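Local coordinates for Serine/threonine-protein kinase Tel1 (Chaetomium thermophilum, PDB 6SKY) that probably phosphorylates serine and threonine residues followed by glutamine, acting as an ATP-dependent DNA-damage sensor kinase that switches on checkpoint signalling, at residues A1544-S1549 with T1556-L1561; A1774-T1779 with L1806-D1811; A2827-A2832 with L2914-T2919. All coordinates share one frame; numbering follows the deposited sequence.

Interaction 1 of 3, residues A1544-S1549 with T1556-L1561; sequences AHIRAS and THESNL
Arg1547 and Glu1558 are joined by a salt bridge in which Arg1547 NH1 stands 3.3 Å from Glu1558 OE2, with an N-H...O angle of 147°. The approach is skewed: NH1 comes from above the carboxylate plane, and guanidinium and carboxylate are turned 60° against each other. The same oxygen takes a second, weak bond from the backbone, Arg1547 N to Glu1558 OE2 at 3.3 Å. CB, CG and CD of Arg1547 curve round OE2 between these two donors, the bend about the CG-CD bond (chi3 43°) bringing NH1 back to the acid. Glu1558 is itself bent about its CB-CG bond, and its CG lies against the backbone oxygen of Ser1549. The contact belongs to the connection between helices 1530-1543 and 1557-1569 of the alpha solenoid: the loop leaves the first helix and packs along the opening turn of the second. That turn is N-capped by Thr1556, whose OG1 accepts a weak 3.4 Å bond from Ser1559 N and is also hydrogen-bonded to Asn1551 in the loop. Next to the polar pair, the CG2 branch of Ile1546 meets Leu1561, CG2 to CD2 3.8 Å, and Leu1561 also touches Ala1543 on the preceding helix. Further out, the CB of His1545 sits over one face of the His1557 ring, 3.9 Å from its centroid, in a CH-pi contact. The two imidazoles meet only obliquely, and His1545 ND1 is hydrogen-bonded to Glu1541 O, which ties this ring back to helix 1530-1543.

Interaction 2 of 3, residues A1774-T1779 with L1806-D1811; sequences APKIVT and LAYQLD
Tyr1808 OH is met by two different lysines: the aliphatic chain of Lys1776 lies against it, CG 3.3 Å from the OH, while the terminal amine of Lys1812, just beyond the helix end, is hydrogen-bonded to it. Lys1776 thus offers carbon to the hydroxyl, its CB and CG crossing the phenol obliquely before the chain bends at chi2 and leads its amine away. The setting is a turn of the alpha solenoid against the end of a helix. Ala1774 to Ile1777 form a type I beta turn ahead of the short helix 1778-1781, and Tyr1808 is the last residue of helix 1793-1808. Directly after it the chain makes an inverse gamma turn centred on Gln1809, with a weak backbone bond of 3.0 Å from Leu1810 N to Tyr1808 O. Gln1809 OE1 is hydrogen-bonded to Ala1816 N, tying this turn to helix 1815-1827. Tyr1808 carries the whole contact from its side. With CG anti to the backbone N (chi1 172°), the ring reaches across to the beta turn, where three side chains meet it along its length. Near the middle, Ala1774 CB approaches the CD2 side, 3.9 Å from Tyr1808 CD2. On the CD1 side Ile1777 runs past the tyrosine in the opposing direction, with its CG1 3.9 Å from Tyr1808 CD1. No hydrogen bond links the two segments, so the join is one of van der Waals packing. Beyond the turn, Val1778 and Thr1779 lean on Leu1712 of helix 1710-1719. At the root of the phenol, the terminal methyl CD1 of Ile1777 settles 3.5 Å from Tyr1808 CB.

Interaction 3 of 3, residues A2827-A2832 with L2914-T2919; sequences ALREEA and LSVMAT
Arg2829 stretches from the end of one helix to the start of another and gives both terminal nitrogens to a single backbone oxygen. Its NH2 lies 3.0 Å from Leu2914 O, with an N-H...O angle of 158°, and the oxygen sits at the guanidinium edge, in its plane. The bond from NH1 to the same Leu2914 O is longer, 3.4 Å, and weak. The arginine leaves the backbone with CG between the backbone N and the carbonyl carbon (chi1 51°), runs nearly extended through chi2, then bends about CG-CD (chi3 72°) to set the guanidinium beside the incoming chain. Val2916 lies over one face of that group, its CG2 3.8 Å from Arg2829 NH2. This branch stands anti to the valine carbonyl carbon, and the two side chains run past each other in opposite directions. Thr2919 also turns toward the arginine, but its hydroxyl is engaged at home: OG1 donates to Ser2915 O at 2.6 Å, while Thr2919 N reaches that oxygen from the other face of its plane. Ser2915 N-caps the helix, its OG accepting a weak bond from Ala2918 N. A leucine replacing Arg2829 would probably leave the Leu2914 carbonyl without its guanidinium donors and Val2916 CG2 without the flat group it lies against. The pairing joins the kinase domain to the beginning of the FATC region, a union characteristic of PI3-kinase-related protein kinases. Val2916 also rests on Leu2825 of helix 2816-2828, Leu2828 packs on Val2629 of helix 2616-2632, and Leu2914, just ahead of the N-cap of helix 2916-2927, touches Arg2260 of the second subunit.

How the interactions relate
The contacts follow one another along the chain without overlap and share no helix. Interaction 1 bridges consecutive helices, 1530-1543 and 1557-1569; interaction 2 sets the turn before helix 1778-1781 against the end of helix 1793-1808. Both belong to the helical solenoid, yet their centres are about 51 Å apart. Interaction 3, between the kinase and FATC regions and away from the nucleotide site, spans the longest sequence gap, bringing the FATC start back to the kinase domain. Its centre lies about 63 Å from that of interaction 1, across the chain's centre, and about 62 Å from interaction 2. It alone reaches the second subunit. The first two are local joints; the third draws distant sequence together.

Interaction 1 of 3, residues A1544-S1549 with T1556-L1561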
ATOM      1  N   ALA A1544      31.312 -59.751 -15.089  1.00 69.73           N
ATOM      2  CA  ALA A1544      31.467 -61.147 -15.475  1.00 69.73           C
ATOM      3  C   ALA A1544      30.145 -61.855 -15.747  1.00 69.73           C
ATOM      4  O   ALA A1544      30.162 -62.947 -16.322  1.00 69.73           O
ATOM      5  CB  ALA A1544      32.237 -61.900 -14.393  1.00 69.73           C
ATOM      6  N   HIS A1545      29.004 -61.272 -15.367  1.00 72.25           N
ATOM      7  CA  HIS A1545      27.729 -61.975 -15.446  1.00 72.25           C
ATOM      8  C   HIS A1545      26.612 -61.160 -16.081  1.00 72.25           C
ATOM      9  O   HIS A1545      25.445 -61.543 -15.962  1.00 72.25           O
ATOM     10  CB  HIS A1545      27.286 -62.428 -14.053  1.00 72.25           C
ATOM     11  CG  HIS A1545      28.203 -63.428 -13.428  1.00 72.25           C
ATOM     12  ND1 HIS A1545      29.148 -63.084 -12.487  1.00 72.25           N
ATOM     13  CD2 HIS A1545      28.328 -64.761 -13.619  1.00 72.25           C
ATOM     14  CE1 HIS A1545      29.814 -64.165 -12.121  1.00 72.25           C
ATOM     15  NE2 HIS A1545      29.335 -65.196 -12.793  1.00 72.25           N
ATOM     16  N   ILE A1546      26.926 -60.057 -16.754  1.00 69.21           N
ATOM     17  CA  ILE A1546      25.895 -59.222 -17.356  1.00 69.21           C
ATOM     18  C   ILE A1546      25.273 -59.950 -18.535  1.00 69.21           C
ATOM     19  O   ILE A1546      25.772 -60.990 -18.975  1.00 69.21           O
ATOM     20  CB  ILE A1546      26.452 -57.859 -17.798  1.00 69.21           C
ATOM     21  CG1 ILE A1546      27.688 -58.053 -18.668  1.00 69.21           C
ATOM     22  CG2 ILE A1546      26.759 -56.991 -16.603  1.00 69.21           C
ATOM     23  CD1 ILE A1546      28.318 -56.768 -19.100  1.00 69.21           C
ATOM     24  N   ARG A1547      24.169 -59.419 -19.034  1.00 71.03           N
ATOM     25  CA  ARG A1547      23.548 -59.871 -20.262  1.00 71.03           C
ATOM     26  C   ARG A1547      23.959 -58.951 -21.406  1.00 71.03           C
ATOM     27  O   ARG A1547      24.867 -58.129 -21.277  1.00 71.03           O
ATOM     28  CB  ARG A1547      22.033 -59.928 -20.093  1.00 71.03           C
ATOM     29  CG  ARG A1547      21.550 -61.045 -19.201  1.00 71.03           C
ATOM     30  CD  ARG A1547      20.081 -60.874 -18.867  1.00 71.03           C
ATOM     31  NE  ARG A1547      19.289 -60.471 -20.028  1.00 71.03           N
ATOM     32  CZ  ARG A1547      18.784 -59.254 -20.199  1.00 71.03           C
ATOM     33  NH1 ARG A1547      18.986 -58.316 -19.287  1.00 71.03           N
ATOM     34  NH2 ARG A1547      18.077 -58.974 -21.284  1.00 71.03           N
ATOM     35  N   ALA A1548      23.279 -59.084 -22.543  1.00 74.56           N
ATOM     36  CA  ALA A1548      23.645 -58.300 -23.716  1.00 74.56           C
ATOM     37  C   ALA A1548      23.218 -56.843 -23.578  1.00 74.56           C
ATOM     38  O   ALA A1548      23.869 -55.948 -24.129  1.00 74.56           O
ATOM     39  CB  ALA A1548      23.031 -58.923 -24.969  1.00 74.56           C
ATOM     40  N   SER A1549      22.129 -56.583 -22.861  1.00 68.36           N
ATOM     41  CA  SER A1549      21.599 -55.240 -22.678  1.00 68.36           C
ATOM     42  C   SER A1549      21.763 -54.809 -21.227  1.00 68.36           C
ATOM     43  O   SER A1549      22.356 -55.512 -20.407  1.00 68.36           O
ATOM     44  CB  SER A1549      20.132 -55.177 -23.097  1.00 68.36           C
ATOM     45  OG  SER A1549      19.292 -55.684 -22.075  1.00 68.36           O
ATOM     46  N   THR A1556      19.767 -56.517 -10.141  1.00 63.66           N
ATOM     47  CA  THR A1556      20.329 -57.263 -11.253  1.00 63.66           C
ATOM     48  C   THR A1556      21.825 -56.979 -11.366  1.00 63.66           C
ATOM     49  O   THR A1556      22.394 -56.187 -10.614  1.00 63.66           O
ATOM     50  CB  THR A1556      19.602 -56.919 -12.549  1.00 63.66           C
ATOM     51  OG1 THR A1556      19.726 -55.520 -12.815  1.00 63.66           O
ATOM     52  CG2 THR A1556      18.140 -57.267 -12.438  1.00 63.66           C
ATOM     53  N   HIS A1557      22.480 -57.646 -12.316  1.00 66.76           N
ATOM     54  CA  HIS A1557      23.904 -57.413 -12.520  1.00 66.76           C
ATOM     55  C   HIS A1557      24.153 -56.165 -13.352  1.00 66.76           C
ATOM     56  O   HIS A1557      25.085 -55.404 -13.073  1.00 66.76           O
ATOM     57  CB  HIS A1557      24.543 -58.627 -13.188  1.00 66.76           C
ATOM     58  CG  HIS A1557      24.675 -59.811 -12.286  1.00 66.76           C
ATOM     59  ND1 HIS A1557      25.378 -59.770 -11.102  1.00 66.76           N
ATOM     60  CD2 HIS A1557      24.203 -61.074 -12.400  1.00 66.76           C
ATOM     61  CE1 HIS A1557      25.327 -60.954 -10.522  1.00 66.76           C
ATOM     62  NE2 HIS A1557      24.621 -61.764 -11.288  1.00 66.76           N
ATOM     63  N   GLU A1558      23.326 -55.937 -14.371  1.00 64.94           N
ATOM     64  CA  GLU A1558      23.512 -54.778 -15.232  1.00 64.94           C
ATOM     65  C   GLU A1558      23.305 -53.482 -14.466  1.00 64.94           C
ATOM     66  O   GLU A1558      24.039 -52.511 -14.673  1.00 64.94           O
ATOM     67  CB  GLU A1558      22.560 -54.852 -16.422  1.00 64.94           C
ATOM     68  CG  GLU A1558      22.648 -56.136 -17.222  1.00 64.94           C
ATOM     69  CD  GLU A1558      21.900 -57.286 -16.581  1.00 64.94           C
ATOM     70  OE1 GLU A1558      21.625 -57.224 -15.368  1.00 64.94           O
ATOM     71  OE2 GLU A1558      21.587 -58.261 -17.289  1.00 64.94           O
ATOM     72  N   SER A1559      22.330 -53.448 -13.562  1.00 60.99           N
ATOM     73  CA  SER A1559      22.084 -52.217 -12.825  1.00 60.99           C
ATOM     74  C   SER A1559      23.145 -51.978 -11.762  1.00 60.99           C
ATOM     75  O   SER A1559      23.528 -50.832 -11.522  1.00 60.99           O
ATOM     76  CB  SER A1559      20.701 -52.247 -12.196  1.00 60.99           C
ATOM     77  OG  SER A1559      20.646 -53.204 -11.165  1.00 60.99           O
ATOM     78  N   ASN A1560      23.635 -53.040 -11.120  1.00 61.93           N
ATOM     79  CA  ASN A1560      24.751 -52.877 -10.194  1.00 61.93           C
ATOM     80  C   ASN A1560      25.991 -52.383 -10.920  1.00 61.93           C
ATOM     81  O   ASN A1560      26.718 -51.525 -10.410  1.00 61.93           O
ATOM     82  CB  ASN A1560      25.045 -54.192  -9.479  1.00 61.93           C
ATOM     83  CG  ASN A1560      23.909 -54.639  -8.597  1.00 61.93           C
ATOM     84  OD1 ASN A1560      23.191 -53.820  -8.029  1.00 61.93           O
ATOM     85  ND2 ASN A1560      23.736 -55.947  -8.475  1.00 61.93           N
ATOM     86  N   LEU A1561      26.235 -52.891 -12.126  1.00 59.60           N
ATOM     87  CA  LEU A1561      27.378 -52.423 -12.897  1.00 59.60           C
ATOM     88  C   LEU A1561      27.212 -50.966 -13.307  1.00 59.60           C
ATOM     89  O   LEU A1561      28.160 -50.181 -13.210  1.00 59.60           O
ATOM     90  CB  LEU A1561      27.576 -53.306 -14.122  1.00 59.60           C
ATOM     91  CG  LEU A1561      28.758 -52.930 -15.003  1.00 59.60           C
ATOM     92  CD1 LEU A1561      30.025 -52.906 -14.187  1.00 59.60           C
ATOM     93  CD2 LEU A1561      28.873 -53.910 -16.134  1.00 59.60           C
TER

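Interaction 2 of 3, residues A1774-T1779 with L1806-D1811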
ATOM      1  N   ALA A1774      56.763 -22.299 -36.290  1.00 56.69           N
ATOM      2  CA  ALA A1774      57.659 -22.382 -35.135  1.00 56.69           C
ATOM      3  C   ALA A1774      58.283 -23.766 -35.075  1.00 56.69           C
ATOM      4  O   ALA A1774      57.888 -24.610 -34.265  1.00 56.69           O
ATOM      5  CB  ALA A1774      56.914 -22.064 -33.840  1.00 56.69           C
ATOM      6  N   PRO A1775      59.285 -24.032 -35.915  1.00 57.64           N
ATOM      7  CA  PRO A1775      59.882 -25.373 -35.932  1.00 57.64           C
ATOM      8  C   PRO A1775      60.777 -25.657 -34.746  1.00 57.64           C
ATOM      9  O   PRO A1775      61.017 -26.830 -34.443  1.00 57.64           O
ATOM     10  CB  PRO A1775      60.682 -25.388 -37.243  1.00 57.64           C
ATOM     11  CG  PRO A1775      60.226 -24.181 -38.008  1.00 57.64           C
ATOM     12  CD  PRO A1775      59.838 -23.181 -36.977  1.00 57.64           C
ATOM     13  N   LYS A1776      61.283 -24.630 -34.066  1.00 58.39           N
ATOM     14  CA  LYS A1776      62.231 -24.853 -32.983  1.00 58.39           C
ATOM     15  C   LYS A1776      61.576 -25.427 -31.735  1.00 58.39           C
ATOM     16  O   LYS A1776      62.285 -25.936 -30.863  1.00 58.39           O
ATOM     17  CB  LYS A1776      62.937 -23.548 -32.636  1.00 58.39           C
ATOM     18  CG  LYS A1776      63.726 -22.952 -33.778  1.00 58.39           C
ATOM     19  CD  LYS A1776      64.986 -23.746 -34.039  1.00 58.39           C
ATOM     20  CE  LYS A1776      65.926 -22.991 -34.962  1.00 58.39           C
ATOM     21  NZ  LYS A1776      67.258 -23.649 -35.040  1.00 58.39           N
ATOM     22  N   ILE A1777      60.257 -25.340 -31.617  1.00 54.95           N
ATOM     23  CA  ILE A1777      59.537 -25.941 -30.502  1.00 54.95           C
ATOM     24  C   ILE A1777      59.182 -27.366 -30.892  1.00 54.95           C
ATOM     25  O   ILE A1777      58.426 -27.586 -31.842  1.00 54.95           O
ATOM     26  CB  ILE A1777      58.276 -25.142 -30.153  1.00 54.95           C
ATOM     27  CG1 ILE A1777      58.612 -23.679 -29.929  1.00 54.95           C
ATOM     28  CG2 ILE A1777      57.625 -25.696 -28.908  1.00 54.95           C
ATOM     29  CD1 ILE A1777      57.413 -22.880 -29.569  1.00 54.95           C
ATOM     30  N   VAL A1778      59.724 -28.340 -30.160  1.00 54.30           N
ATOM     31  CA  VAL A1778      59.496 -29.726 -30.534  1.00 54.30           C
ATOM     32  C   VAL A1778      58.052 -30.138 -30.301  1.00 54.30           C
ATOM     33  O   VAL A1778      57.586 -31.102 -30.914  1.00 54.30           O
ATOM     34  CB  VAL A1778      60.461 -30.653 -29.778  1.00 54.30           C
ATOM     35  CG1 VAL A1778      60.021 -30.817 -28.361  1.00 54.30           C
ATOM     36  CG2 VAL A1778      60.554 -31.998 -30.463  1.00 54.30           C
ATOM     37  N   THR A1779      57.318 -29.426 -29.448  1.00 50.91           N
ATOM     38  CA  THR A1779      55.938 -29.808 -29.182  1.00 50.91           C
ATOM     39  C   THR A1779      54.994 -29.341 -30.278  1.00 50.91           C
ATOM     40  O   THR A1779      53.931 -29.937 -30.464  1.00 50.91           O
ATOM     41  CB  THR A1779      55.490 -29.255 -27.835  1.00 50.91           C
ATOM     42  OG1 THR A1779      56.586 -29.303 -26.918  1.00 50.91           O
ATOM     43  CG2 THR A1779      54.364 -30.088 -27.277  1.00 50.91           C
ATOM     44  N   LEU A1806      52.626 -17.580 -29.689  1.00 31.68           N
ATOM     45  CA  LEU A1806      52.766 -16.192 -29.267  1.00 31.68           C
ATOM     46  C   LEU A1806      53.864 -16.041 -28.229  1.00 31.68           C
ATOM     47  O   LEU A1806      54.591 -15.046 -28.230  1.00 31.68           O
ATOM     48  CB  LEU A1806      51.446 -15.672 -28.715  1.00 31.68           C
ATOM     49  CG  LEU A1806      50.279 -15.468 -29.668  1.00 31.68           C
ATOM     50  CD1 LEU A1806      49.083 -15.018 -28.892  1.00 31.68           C
ATOM     51  CD2 LEU A1806      50.620 -14.454 -30.700  1.00 31.68           C
ATOM     52  N   ALA A1807      54.002 -17.015 -27.334  1.00 34.39           N
ATOM     53  CA  ALA A1807      55.040 -16.942 -26.320  1.00 34.39           C
ATOM     54  C   ALA A1807      56.413 -17.186 -26.912  1.00 34.39           C
ATOM     55  O   ALA A1807      57.400 -16.624 -26.429  1.00 34.39           O
ATOM     56  CB  ALA A1807      54.764 -17.950 -25.214  1.00 34.39           C
ATOM     57  N   TYR A1808      56.503 -18.027 -27.940  1.00 45.51           N
ATOM     58  CA  TYR A1808      57.784 -18.266 -28.590  1.00 45.51           C
ATOM     59  C   TYR A1808      58.286 -17.014 -29.278  1.00 45.51           C
ATOM     60  O   TYR A1808      59.403 -16.557 -29.015  1.00 45.51           O
ATOM     61  CB  TYR A1808      57.652 -19.402 -29.593  1.00 45.51           C
ATOM     62  CG  TYR A1808      58.872 -19.608 -30.445  1.00 45.51           C
ATOM     63  CD1 TYR A1808      60.042 -20.100 -29.900  1.00 45.51           C
ATOM     64  CD2 TYR A1808      58.849 -19.326 -31.799  1.00 45.51           C
ATOM     65  CE1 TYR A1808      61.153 -20.295 -30.673  1.00 45.51           C
ATOM     66  CE2 TYR A1808      59.957 -19.518 -32.580  1.00 45.51           C
ATOM     67  CZ  TYR A1808      61.104 -20.004 -32.011  1.00 45.51           C
ATOM     68  OH  TYR A1808      62.218 -20.199 -32.785  1.00 45.51           O
ATOM     69  N   GLN A1809      57.481 -16.435 -30.157  1.00 47.41           N
ATOM     70  CA  GLN A1809      57.978 -15.278 -30.896  1.00 47.41           C
ATOM     71  C   GLN A1809      57.659 -13.968 -30.188  1.00 47.41           C
ATOM     72  O   GLN A1809      57.166 -13.021 -30.788  1.00 47.41           O
ATOM     73  CB  GLN A1809      57.433 -15.286 -32.315  1.00 47.41           C
ATOM     74  CG  GLN A1809      55.951 -15.319 -32.418  1.00 47.41           C
ATOM     75  CD  GLN A1809      55.501 -15.676 -33.798  1.00 47.41           C
ATOM     76  OE1 GLN A1809      54.620 -15.039 -34.357  1.00 47.41           O
ATOM     77  NE2 GLN A1809      56.101 -16.706 -34.363  1.00 47.41           N
ATOM     78  N   LEU A1810      57.990 -13.892 -28.900  1.00 49.93           N
ATOM     79  CA  LEU A1810      57.701 -12.689 -28.127  1.00 49.93           C
ATOM     80  C   LEU A1810      58.750 -11.616 -28.367  1.00 49.93           C
ATOM     81  O   LEU A1810      58.416 -10.450 -28.592  1.00 49.93           O
ATOM     82  CB  LEU A1810      57.620 -13.019 -26.637  1.00 49.93           C
ATOM     83  CG  LEU A1810      56.290 -12.819 -25.911  1.00 49.93           C
ATOM     84  CD1 LEU A1810      56.515 -12.914 -24.438  1.00 49.93           C
ATOM     85  CD2 LEU A1810      55.670 -11.499 -26.245  1.00 49.93           C
ATOM     86  N   ASP A1811      60.024 -11.993 -28.314  1.00 59.93           N
ATOM     87  CA  ASP A1811      61.115 -11.055 -28.531  1.00 59.93           C
ATOM     88  C   ASP A1811      61.548 -10.970 -29.988  1.00 59.93           C
ATOM     89  O   ASP A1811      62.164  -9.976 -30.382  1.00 59.93           O
ATOM     90  CB  ASP A1811      62.306 -11.448 -27.660  1.00 59.93           C
ATOM     91  CG  ASP A1811      62.590 -12.926 -27.714  1.00 59.93           C
ATOM     92  OD1 ASP A1811      62.004 -13.604 -28.579  1.00 59.93           O
ATOM     93  OD2 ASP A1811      63.388 -13.414 -26.887  1.00 59.93           O
TER

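Interaction 3 of 3, residues A2827-A2832 with L2914-T2919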
ATOM      1  N   ALA A2827      13.916  -5.315   5.847  1.00 23.31           N
ATOM      2  CA  ALA A2827      13.765  -6.429   6.774  1.00 23.31           C
ATOM      3  C   ALA A2827      14.131  -6.037   8.195  1.00 23.31           C
ATOM      4  O   ALA A2827      13.598  -6.609   9.145  1.00 23.31           O
ATOM      5  CB  ALA A2827      14.614  -7.610   6.327  1.00 23.31           C
ATOM      6  N   LEU A2828      15.041  -5.085   8.367  1.00 22.02           N
ATOM      7  CA  LEU A2828      15.433  -4.687   9.712  1.00 22.02           C
ATOM      8  C   LEU A2828      14.344  -3.885  10.394  1.00 22.02           C
ATOM      9  O   LEU A2828      14.066  -4.098  11.575  1.00 22.02           O
ATOM     10  CB  LEU A2828      16.726  -3.881   9.686  1.00 22.02           C
ATOM     11  CG  LEU A2828      18.037  -4.648   9.621  1.00 22.02           C
ATOM     12  CD1 LEU A2828      19.198  -3.702   9.728  1.00 22.02           C
ATOM     13  CD2 LEU A2828      18.089  -5.680  10.708  1.00 22.02           C
ATOM     14  N   ARG A2829      13.728  -2.944   9.691  1.00 25.62           N
ATOM     15  CA  ARG A2829      12.688  -2.173  10.355  1.00 25.62           C
ATOM     16  C   ARG A2829      11.371  -2.925  10.457  1.00 25.62           C
ATOM     17  O   ARG A2829      10.427  -2.397  11.042  1.00 25.62           O
ATOM     18  CB  ARG A2829      12.479  -0.824   9.666  1.00 25.62           C
ATOM     19  CG  ARG A2829      12.276  -0.898   8.207  1.00 25.62           C
ATOM     20  CD  ARG A2829      11.562   0.312   7.677  1.00 25.62           C
ATOM     21  NE  ARG A2829      12.381   1.511   7.658  1.00 25.62           N
ATOM     22  CZ  ARG A2829      12.034   2.616   7.014  1.00 25.62           C
ATOM     23  NH1 ARG A2829      12.818   3.678   7.036  1.00 25.62           N
ATOM     24  NH2 ARG A2829      10.898   2.650   6.346  1.00 25.62           N
ATOM     25  N   GLU A2830      11.284  -4.137   9.927  1.00 30.32           N
ATOM     26  CA  GLU A2830      10.175  -5.036  10.199  1.00 30.32           C
ATOM     27  C   GLU A2830      10.476  -6.006  11.326  1.00 30.32           C
ATOM     28  O   GLU A2830       9.658  -6.880  11.608  1.00 30.32           O
ATOM     29  CB  GLU A2830       9.800  -5.812   8.940  1.00 30.32           C
ATOM     30  CG  GLU A2830       8.843  -5.062   8.048  1.00 30.32           C
ATOM     31  CD  GLU A2830       9.000  -5.412   6.585  1.00 30.32           C
ATOM     32  OE1 GLU A2830       9.580  -6.475   6.281  1.00 30.32           O
ATOM     33  OE2 GLU A2830       8.548  -4.615   5.735  1.00 30.32           O
ATOM     34  N   GLU A2831      11.635  -5.877  11.964  1.00 28.76           N
ATOM     35  CA  GLU A2831      12.041  -6.683  13.104  1.00 28.76           C
ATOM     36  C   GLU A2831      12.475  -5.795  14.253  1.00 28.76           C
ATOM     37  O   GLU A2831      13.324  -6.182  15.046  1.00 28.76           O
ATOM     38  CB  GLU A2831      13.181  -7.628  12.739  1.00 28.76           C
ATOM     39  CG  GLU A2831      12.884  -8.578  11.627  1.00 28.76           C
ATOM     40  CD  GLU A2831      12.149  -9.804  12.097  1.00 28.76           C
ATOM     41  OE1 GLU A2831      12.247 -10.131  13.294  1.00 28.76           O
ATOM     42  OE2 GLU A2831      11.471 -10.446  11.271  1.00 28.76           O
ATOM     43  N   ALA A2832      11.921  -4.588  14.340  1.00 26.87           N
ATOM     44  CA  ALA A2832      12.376  -3.643  15.348  1.00 26.87           C
ATOM     45  C   ALA A2832      12.066  -4.124  16.755  1.00 26.87           C
ATOM     46  O   ALA A2832      12.772  -3.761  17.700  1.00 26.87           O
ATOM     47  CB  ALA A2832      11.750  -2.280  15.093  1.00 26.87           C
ATOM     48  N   LEU A2914      10.097   7.765   6.954  1.00 27.02           N
ATOM     49  CA  LEU A2914      10.531   7.832   5.570  1.00 27.02           C
ATOM     50  C   LEU A2914      10.405   6.469   4.908  1.00 27.02           C
ATOM     51  O   LEU A2914      10.253   5.441   5.565  1.00 27.02           O
ATOM     52  CB  LEU A2914      11.974   8.301   5.469  1.00 27.02           C
ATOM     53  CG  LEU A2914      12.293   9.775   5.316  1.00 27.02           C
ATOM     54  CD1 LEU A2914      11.990  10.492   6.597  1.00 27.02           C
ATOM     55  CD2 LEU A2914      13.747   9.919   4.954  1.00 27.02           C
ATOM     56  N   SER A2915      10.476   6.460   3.586  1.00 24.36           N
ATOM     57  CA  SER A2915      10.504   5.193   2.889  1.00 24.36           C
ATOM     58  C   SER A2915      11.919   4.631   2.896  1.00 24.36           C
ATOM     59  O   SER A2915      12.884   5.310   3.244  1.00 24.36           O
ATOM     60  CB  SER A2915       9.989   5.349   1.464  1.00 24.36           C
ATOM     61  OG  SER A2915      10.705   6.346   0.772  1.00 24.36           O
ATOM     62  N   VAL A2916      12.035   3.359   2.528  1.00 22.74           N
ATOM     63  CA  VAL A2916      13.350   2.738   2.501  1.00 22.74           C
ATOM     64  C   VAL A2916      14.191   3.328   1.381  1.00 22.74           C
ATOM     65  O   VAL A2916      15.396   3.540   1.541  1.00 22.74           O
ATOM     66  CB  VAL A2916      13.218   1.213   2.375  1.00 22.74           C
ATOM     67  CG1 VAL A2916      14.551   0.581   2.504  1.00 22.74           C
ATOM     68  CG2 VAL A2916      12.328   0.685   3.442  1.00 22.74           C
ATOM     69  N   MET A2917      13.570   3.621   0.242  1.00 26.42           N
ATOM     70  CA  MET A2917      14.289   4.222  -0.875  1.00 26.42           C
ATOM     71  C   MET A2917      14.907   5.555  -0.484  1.00 26.42           C
ATOM     72  O   MET A2917      16.087   5.802  -0.745  1.00 26.42           O
ATOM     73  CB  MET A2917      13.345   4.405  -2.059  1.00 26.42           C
ATOM     74  CG  MET A2917      14.017   4.975  -3.289  1.00 26.42           C
ATOM     75  SD  MET A2917      12.917   5.837  -4.425  1.00 26.42           S
ATOM     76  CE  MET A2917      12.399   7.216  -3.420  1.00 26.42           C
ATOM     77  N   ALA A2918      14.125   6.431   0.142  1.00 23.12           N
ATOM     78  CA  ALA A2918      14.627   7.747   0.510  1.00 23.12           C
ATOM     79  C   ALA A2918      15.704   7.657   1.580  1.00 23.12           C
ATOM     80  O   ALA A2918      16.692   8.398   1.542  1.00 23.12           O
ATOM     81  CB  ALA A2918      13.477   8.620   0.988  1.00 23.12           C
ATOM     82  N   THR A2919      15.532   6.749   2.539  1.00 22.92           N
ATOM     83  CA  THR A2919      16.529   6.570   3.586  1.00 22.92           C
ATOM     84  C   THR A2919      17.854   6.100   3.011  1.00 22.92           C
ATOM     85  O   THR A2919      18.914   6.634   3.348  1.00 22.92           O
ATOM     86  CB  THR A2919      16.020   5.574   4.617  1.00 22.92           C
ATOM     87  OG1 THR A2919      14.684   5.916   4.982  1.00 22.92           O
ATOM     88  CG2 THR A2919      16.885   5.617   5.835  1.00 22.92           C
TER